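Local coordinates for uncharacterized protein (Parabacteroides merdae, PDB 4R7F) that is of unknown function but has three immunoglobulin-like beta-sandwich domains, binds magnesium and carries a domain like the first domain of type 9 secretion system plug proteins, at residues 24-29 with 271-276. Numbering follows the deposited sequence.
With MG (magnesium ion), chain G.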
loop_
_atom_site.group_PDB
_atom_site.type_symbol
_atom_site.label_atom_id
_atom_site.label_comp_id
_atom_site.label_asym_id
_atom_site.label_seq_id
_atom_site.Cartn_x
_atom_site.Cartn_y
_atom_site.Cartn_z
ATOM N N GLU A 24 -8.452 -4.512 12.730
ATOM C CA GLU A 24 -7.494 -3.956 11.763
ATOM C C GLU A 24 -6.631 -2.853 12.399
ATOM O O GLU A 24 -7.115 -2.038 13.171
ATOM C CB GLU A 24 -8.215 -3.411 10.503
ATOM C CG GLU A 24 -8.776 -4.429 9.519
ATOM C CD GLU A 24 -7.747 -5.482 9.078
ATOM O OE1 GLU A 24 -6.672 -5.124 8.515
ATOM O OE2 GLU A 24 -8.015 -6.690 9.299
ATOM N N LEU A 25 -5.347 -2.838 12.061
ATOM C CA LEU A 25 -4.448 -1.792 12.514
ATOM C C LEU A 25 -4.750 -0.447 11.808
ATOM O O LEU A 25 -4.851 0.605 12.454
ATOM C CB LEU A 25 -2.996 -2.196 12.248
ATOM C CG LEU A 25 -1.982 -1.174 12.794
ATOM C CD1 LEU A 25 -1.831 -1.370 14.290
ATOM C CD2 LEU A 25 -0.622 -1.233 12.089
ATOM N N ILE A 26 -4.838 -0.505 10.485
ATOM C CA ILE A 26 -5.075 0.641 9.614
ATOM C C ILE A 26 -6.364 0.332 8.887
ATOM O O ILE A 26 -6.486 -0.732 8.294
ATOM C CB ILE A 26 -3.976 0.749 8.527
ATOM C CG1 ILE A 26 -2.585 0.928 9.149
ATOM C CG2 ILE A 26 -4.286 1.849 7.517
ATOM C CD1 ILE A 26 -2.441 2.130 10.040
ATOM N N SER A 27 -7.352 1.215 8.928
ATOM C CA SER A 27 -8.553 0.890 8.195
ATOM C C SER A 27 -9.318 2.079 7.727
ATOM O O SER A 27 -8.909 3.208 7.922
ATOM C CB SER A 27 -9.437 -0.103 8.970
ATOM O OG SER A 27 -9.911 0.469 10.150
ATOM N N GLU A 28 -10.390 1.789 7.000
ATOM C CA GLU A 28 -11.338 2.779 6.607
ATOM C C GLU A 28 -12.651 2.516 7.310
ATOM O O GLU A 28 -12.985 1.370 7.626
ATOM C CB GLU A 28 -11.514 2.744 5.107
ATOM C CG GLU A 28 -10.209 2.854 4.330
ATOM C CD GLU A 28 -9.518 4.196 4.456
ATOM O OE1 GLU A 28 -10.182 5.226 4.683
ATOM O OE2 GLU A 28 -8.291 4.204 4.288
ATOM N N PRO A 29 -13.430 3.572 7.529
ATOM C CA PRO A 29 -14.699 3.430 8.244
ATOM C C PRO A 29 -15.828 2.928 7.347
ATOM O O PRO A 29 -16.824 3.614 7.171
ATOM C CB PRO A 29 -14.966 4.864 8.717
ATOM C CG PRO A 29 -14.387 5.718 7.610
ATOM C CD PRO A 29 -13.202 4.967 7.080
ATOM N N ASP A 271 -1.283 9.042 7.492
ATOM C CA ASP A 271 -2.294 9.991 6.978
ATOM C C ASP A 271 -3.301 10.523 8.008
ATOM O O ASP A 271 -4.507 10.563 7.723
ATOM C CB ASP A 271 -3.046 9.353 5.810
ATOM C CG ASP A 271 -2.146 9.047 4.597
ATOM O OD1 ASP A 271 -1.068 9.681 4.415
ATOM O OD2 ASP A 271 -2.578 8.170 3.797
ATOM N N GLY A 272 -2.795 10.869 9.199
ATOM C CA GLY A 272 -3.531 11.539 10.234
ATOM C C GLY A 272 -3.967 10.624 11.360
ATOM O O GLY A 272 -4.521 11.072 12.346
ATOM N N ARG A 273 -3.693 9.340 11.237
ATOM C CA ARG A 273 -4.084 8.403 12.274
ATOM C C ARG A 273 -3.227 8.514 13.526
ATOM O O ARG A 273 -2.134 9.121 13.525
ATOM C CB ARG A 273 -4.017 6.964 11.759
ATOM C CG ARG A 273 -4.975 6.683 10.622
ATOM C CD ARG A 273 -4.747 5.306 10.036
ATOM N NE ARG A 273 -5.799 5.010 9.062
ATOM C CZ ARG A 273 -5.759 5.355 7.785
ATOM N NH1 ARG A 273 -4.702 5.986 7.291
ATOM N NH2 ARG A 273 -6.777 5.055 6.994
ATOM N N PHE A 274 -3.752 7.932 14.602
ATOM C CA PHE A 274 -3.003 7.756 15.839
ATOM C C PHE A 274 -3.173 6.337 16.337
ATOM O O PHE A 274 -4.109 5.657 15.933
ATOM C CB PHE A 274 -3.443 8.769 16.914
ATOM C CG PHE A 274 -4.840 8.561 17.441
ATOM C CD1 PHE A 274 -5.103 7.599 18.378
ATOM C CD2 PHE A 274 -5.871 9.363 17.021
ATOM C CE1 PHE A 274 -6.379 7.423 18.839
ATOM C CE2 PHE A 274 -7.129 9.221 17.503
ATOM C CZ PHE A 274 -7.395 8.241 18.399
ATOM N N PHE A 275 -2.290 5.909 17.243
ATOM C CA PHE A 275 -2.255 4.534 17.705
ATOM C C PHE A 275 -1.954 4.564 19.172
ATOM O O PHE A 275 -0.931 5.113 19.575
ATOM C CB PHE A 275 -1.169 3.770 16.975
ATOM C CG PHE A 275 -1.324 3.829 15.494
ATOM C CD1 PHE A 275 -0.754 4.868 14.768
ATOM C CD2 PHE A 275 -2.116 2.903 14.831
ATOM C CE1 PHE A 275 -0.957 4.977 13.408
ATOM C CE2 PHE A 275 -2.294 2.994 13.475
ATOM C CZ PHE A 275 -1.716 4.033 12.766
ATOM N N ILE A 276 -2.850 3.992 19.965
ATOM C CA ILE A 276 -2.708 4.007 21.411
ATOM C C ILE A 276 -1.759 2.870 21.822
ATOM O O ILE A 276 -2.010 1.717 21.532
ATOM C CB ILE A 276 -4.059 3.871 22.101
ATOM C CG1 ILE A 276 -5.015 5.008 21.679
ATOM C CG2 ILE A 276 -3.870 3.809 23.608
ATOM C CD1 ILE A 276 -4.525 6.424 21.943
HETATM MG MG MG G . 0.827 10.710 3.981
HETATM O O HOH W 1 -7.563 3.485 10.692
HETATM O O HOH W 2 0.089 12.972 3.778
#
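R273, just before strand 274-276, reaches to the loop between strands 14-21 and 30-32. Its extended chain (chi2 and chi3 both 173°) carries the guanidinium to the backbone of that loop. R273 NH2 gives a nearly straight hydrogen bond to S27 O (3.0 Å, 166°). The acceptor lies close to the guanidinium plane, but the donor sits above the plane of the carbonyl. R273 NH2 also meets E28 OE2 at 3.2 Å in a salt bridge. The hydrogen bond within this salt bridge is weak and bent, with the carboxylate turned almost perpendicular to the guanidinium. E28 OE1 is held by N189. A water accepts from R273 NE (2.8 Å) and from S27 N, bridging the two segments. NH1 gives a hydrogen bond to Q270 O and forms a salt bridge with E373.

I26 lies across from both R273 and F275. Its CG2 stands over the centre of one guanidinium face, 3.8 Å above the plane. Its CD1 touches the F275 ring at CZ (3.4 Å), at the ring edge. L25 O lies 3.6 Å from F275 CE2, near the ring plane.

An alanine in place of R273 would remove both NH2 bonds and the surface under I26 CG2, and would probably loosen the loop from the strand. D271 OD1 binds a magnesium ion together with E223, D269, Q371 and a water. The contact joins a loop of the plug-family region to the part of the chain carrying this magnesium site. Its polar grip centres on one arginine, whose positive charge is probably balanced by E28 and E373.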